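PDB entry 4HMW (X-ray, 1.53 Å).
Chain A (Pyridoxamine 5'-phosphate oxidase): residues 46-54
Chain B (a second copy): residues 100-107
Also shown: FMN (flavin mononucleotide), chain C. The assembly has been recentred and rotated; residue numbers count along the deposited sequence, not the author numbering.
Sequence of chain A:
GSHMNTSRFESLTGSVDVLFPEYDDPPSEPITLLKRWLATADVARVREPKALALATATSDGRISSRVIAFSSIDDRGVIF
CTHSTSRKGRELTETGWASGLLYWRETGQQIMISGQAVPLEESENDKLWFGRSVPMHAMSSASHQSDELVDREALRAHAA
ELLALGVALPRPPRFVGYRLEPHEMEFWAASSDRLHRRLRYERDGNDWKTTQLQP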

# COMPACT_ATOMS: atom_id res chain seq x y z
N VAL A 46 -8.58 16.08 1.41
CA VAL A 46 -7.73 15.02 0.89
C VAL A 46 -8.49 14.21 -0.17
O VAL A 46 -9.66 13.86 0.03
CB VAL A 46 -7.28 14.08 2.03
CG1 VAL A 46 -6.64 12.79 1.48
CG2 VAL A 46 -6.28 14.80 2.90
N ARG A 47 -7.86 13.94 -1.31
CA ARG A 47 -8.50 13.12 -2.33
C ARG A 47 -8.45 11.63 -1.99
O ARG A 47 -7.37 11.07 -1.78
CB ARG A 47 -7.84 13.35 -3.67
CG ARG A 47 -8.53 12.65 -4.81
CD ARG A 47 -7.87 13.00 -6.14
NE ARG A 47 -8.63 12.46 -7.26
CZ ARG A 47 -8.41 12.79 -8.54
NH1 ARG A 47 -7.44 13.64 -8.86
NH2 ARG A 47 -9.18 12.25 -9.49
N GLU A 48 -9.62 11.00 -1.98
CA GLU A 48 -9.77 9.58 -1.62
C GLU A 48 -8.98 9.16 -0.38
O GLU A 48 -8.07 8.31 -0.46
CB GLU A 48 -9.37 8.71 -2.82
CG GLU A 48 -10.30 8.85 -4.01
CD GLU A 48 -9.92 7.95 -5.18
OE1 GLU A 48 -9.48 6.78 -4.93
OE2 GLU A 48 -10.04 8.40 -6.34
N PRO A 49 -9.33 9.71 0.77
CA PRO A 49 -8.53 9.41 1.96
C PRO A 49 -8.70 7.99 2.43
O PRO A 49 -7.81 7.51 3.13
CB PRO A 49 -9.10 10.38 3.03
CG PRO A 49 -10.44 10.69 2.56
CD PRO A 49 -10.35 10.72 1.05
N LYS A 50 -9.77 7.32 2.03
CA LYS A 50 -10.06 5.98 2.55
C LYS A 50 -9.49 4.89 1.64
O LYS A 50 -9.77 3.70 1.85
CB LYS A 50 -11.55 5.74 2.72
CG LYS A 50 -12.24 6.76 3.64
CD LYS A 50 -13.62 6.28 4.03
CE LYS A 50 -14.51 6.18 2.84
NZ LYS A 50 -15.81 5.53 3.22
N ALA A 51 -8.72 5.27 0.64
CA ALA A 51 -8.10 4.29 -0.27
C ALA A 51 -6.92 3.62 0.43
O ALA A 51 -5.82 4.18 0.54
CB ALA A 51 -7.67 4.95 -1.58
N LEU A 52 -7.16 2.41 0.85
CA LEU A 52 -6.27 1.65 1.71
C LEU A 52 -5.47 0.68 0.85
O LEU A 52 -6.05 -0.05 0.06
CB LEU A 52 -7.17 0.88 2.73
CG LEU A 52 -6.60 0.13 3.89
CD1 LEU A 52 -6.15 1.12 4.95
CD2 LEU A 52 -7.65 -0.85 4.40
N ALA A 53 -4.14 0.68 0.97
CA ALA A 53 -3.36 -0.32 0.27
C ALA A 53 -3.37 -1.53 1.17
O ALA A 53 -2.76 -1.51 2.21
CB ALA A 53 -1.90 0.14 0.05
N LEU A 54 -4.07 -2.58 0.76
CA LEU A 54 -4.30 -3.74 1.61
C LEU A 54 -3.44 -4.89 1.14
O LEU A 54 -3.61 -5.39 0.02
CB LEU A 54 -5.80 -4.14 1.62
CG LEU A 54 -6.08 -5.31 2.54
CD1 LEU A 54 -6.15 -4.80 3.98
CD2 LEU A 54 -7.36 -5.94 2.15
N GLY B 100 4.78 -4.50 -3.49
CA GLY B 100 4.66 -3.06 -3.55
C GLY B 100 3.44 -2.66 -4.37
O GLY B 100 3.15 -3.31 -5.34
N LEU B 101 2.74 -1.60 -3.96
CA LEU B 101 1.55 -1.16 -4.68
C LEU B 101 1.69 0.31 -5.01
O LEU B 101 1.95 1.13 -4.13
CB LEU B 101 0.30 -1.40 -3.81
CG LEU B 101 -1.04 -1.07 -4.49
CD1 LEU B 101 -1.28 -2.07 -5.60
CD2 LEU B 101 -2.19 -1.09 -3.47
N LEU B 102 1.49 0.65 -6.28
CA LEU B 102 1.36 2.05 -6.73
C LEU B 102 -0.09 2.31 -7.04
O LEU B 102 -0.78 1.44 -7.58
CB LEU B 102 2.17 2.28 -8.02
CG LEU B 102 3.67 2.07 -7.95
CD1 LEU B 102 4.37 2.16 -9.34
CD2 LEU B 102 4.25 3.08 -6.98
N TYR B 103 -0.58 3.50 -6.69
CA TYR B 103 -1.96 3.85 -6.99
C TYR B 103 -2.02 5.31 -7.30
O TYR B 103 -1.63 6.15 -6.48
CB TYR B 103 -2.95 3.51 -5.85
CG TYR B 103 -4.34 4.08 -6.09
CD1 TYR B 103 -4.97 3.88 -7.31
CD2 TYR B 103 -5.04 4.76 -5.08
CE1 TYR B 103 -6.24 4.39 -7.56
CE2 TYR B 103 -6.32 5.29 -5.31
CZ TYR B 103 -6.90 5.10 -6.55
OH TYR B 103 -8.14 5.62 -6.82
N TRP B 104 -2.53 5.59 -8.49
CA TRP B 104 -2.60 6.95 -9.03
C TRP B 104 -4.06 7.38 -9.17
O TRP B 104 -4.75 6.98 -10.10
CB TRP B 104 -1.90 6.99 -10.38
CG TRP B 104 -0.49 6.51 -10.34
CD1 TRP B 104 0.39 6.56 -9.29
CD2 TRP B 104 0.22 5.87 -11.42
NE1 TRP B 104 1.60 6.00 -9.65
CE2 TRP B 104 1.53 5.56 -10.95
CE3 TRP B 104 -0.13 5.51 -12.72
CZ2 TRP B 104 2.47 4.93 -11.75
CZ3 TRP B 104 0.81 4.88 -13.52
CH2 TRP B 104 2.09 4.56 -13.02
N ARG B 105 -4.51 8.22 -8.24
CA ARG B 105 -5.90 8.64 -8.21
C ARG B 105 -6.28 9.37 -9.50
O ARG B 105 -7.43 9.26 -9.98
CB ARG B 105 -6.14 9.56 -7.00
CG ARG B 105 -6.08 8.85 -5.68
CD ARG B 105 -5.60 9.77 -4.54
NE ARG B 105 -5.84 9.24 -3.20
CZ ARG B 105 -5.03 8.38 -2.60
NH1 ARG B 105 -3.95 7.94 -3.22
NH2 ARG B 105 -5.29 7.97 -1.37
N GLU B 106 -5.33 10.11 -10.06
CA GLU B 106 -5.63 10.98 -11.21
C GLU B 106 -5.99 10.21 -12.47
O GLU B 106 -6.77 10.70 -13.27
CB GLU B 106 -4.45 11.92 -11.51
CG GLU B 106 -4.14 12.94 -10.43
CD GLU B 106 -3.10 12.46 -9.42
OE1 GLU B 106 -2.94 11.22 -9.22
OE2 GLU B 106 -2.43 13.35 -8.82
N THR B 107 -5.42 9.01 -12.65
CA THR B 107 -5.67 8.20 -13.82
C THR B 107 -6.41 6.91 -13.54
O THR B 107 -6.65 6.14 -14.46
CB THR B 107 -4.37 7.81 -14.49
OG1 THR B 107 -3.59 7.05 -13.56
CG2 THR B 107 -3.56 9.06 -14.91
N1 FMN C . -12.11 -4.28 -4.42
C2 FMN C . -12.93 -4.85 -3.49
O2 FMN C . -13.12 -6.05 -3.49
N3 FMN C . -13.49 -4.08 -2.50
C4 FMN C . -13.29 -2.72 -2.48
O4 FMN C . -13.83 -2.06 -1.58
C4A FMN C . -12.49 -2.13 -3.45
N5 FMN C . -12.31 -0.75 -3.47
C5A FMN C . -11.46 -0.21 -4.43
C6 FMN C . -11.25 1.16 -4.43
C7 FMN C . -10.40 1.73 -5.35
C7M FMN C . -10.20 3.21 -5.31
C8 FMN C . -9.78 0.94 -6.31
C8M FMN C . -8.83 1.54 -7.30
C9 FMN C . -9.98 -0.42 -6.32
C9A FMN C . -10.86 -1.00 -5.40
N10 FMN C . -11.11 -2.40 -5.40
C10 FMN C . -11.92 -2.93 -4.42
C1' FMN C . -10.52 -3.35 -6.38
C2' FMN C . -9.23 -3.97 -5.84
O2' FMN C . -8.14 -3.05 -5.89
C3' FMN C . -8.84 -5.24 -6.61
O3' FMN C . -8.71 -4.90 -7.98
C4' FMN C . -9.85 -6.38 -6.40
O4' FMN C . -10.43 -6.26 -5.11
C5' FMN C . -9.24 -7.74 -6.67
O5' FMN C . -8.09 -7.93 -5.87
P FMN C . -7.43 -9.37 -5.69
O1P FMN C . -8.32 -10.19 -4.78
O2P FMN C . -7.34 -10.02 -7.08
O3P FMN C . -6.11 -9.11 -5.04
O HOH W 1 -8.47 12.92 -12.64
O HOH W 2 -9.71 8.18 -8.89

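Contact between two copies of pyridoxamine 5'-phosphate oxidase, in which a strand of chain B (100-104) and the loop after it lie against a turn and strand of chain A. No backbone-to-backbone hydrogen bond joins the stretches; CA atoms stay 7.0 Å apart even at the A53(A)-L101(B) pairing, so side chains fill the gap. Along chain B the alternation of a strand governs contact: L101(B) and Y103(B) point toward chain A, whereas L102(B) and W104(B) are out of reach. L101(B) begins the contact, its CD2 lying 3.7 Å from CB of A53(A) in a small apolar contact. Next, Y103(B) CE2 sits 4.0 Å from A51(A) CB, and the tyrosine's polar end reaches farther: OH donates a short hydrogen bond to E48(A) OE1 (2.6 Å), which approaches the ring at its edge. The flavin adjoins this pair, with FMN C7M 3.5 Å from Y103(B) OH. R105(B), just past the strand, has the largest buried area of the contact. Its guanidinium reads the backbone of chain A: NE donates to R47(A) O (2.8 Å) and NH2 to E48(A) O (2.9 Å), both carbonyls lying near the guanidinium plane, where N-H groups point. E48(A) O also accepts from A51(A) N (3.3 Å), closing the type I turn, so one carbonyl serves both the turn and the interface. A water donates to E48(A) OE2 (2.6 Å) and R105(B) O (2.7 Å), linking the glutamate's second oxygen to chain B. At E106(B) CA-to-CB points away, yet its CG lies 3.7 Å from R47(A) NH1, and one face of the R47(A) guanidinium is covered by R105(B) O and E106(B) N. Another water donates to E106(B) O (2.9 Å) and accepts a weak bond from R47(A) NH2 (3.3 Å). T107(B) makes no contact.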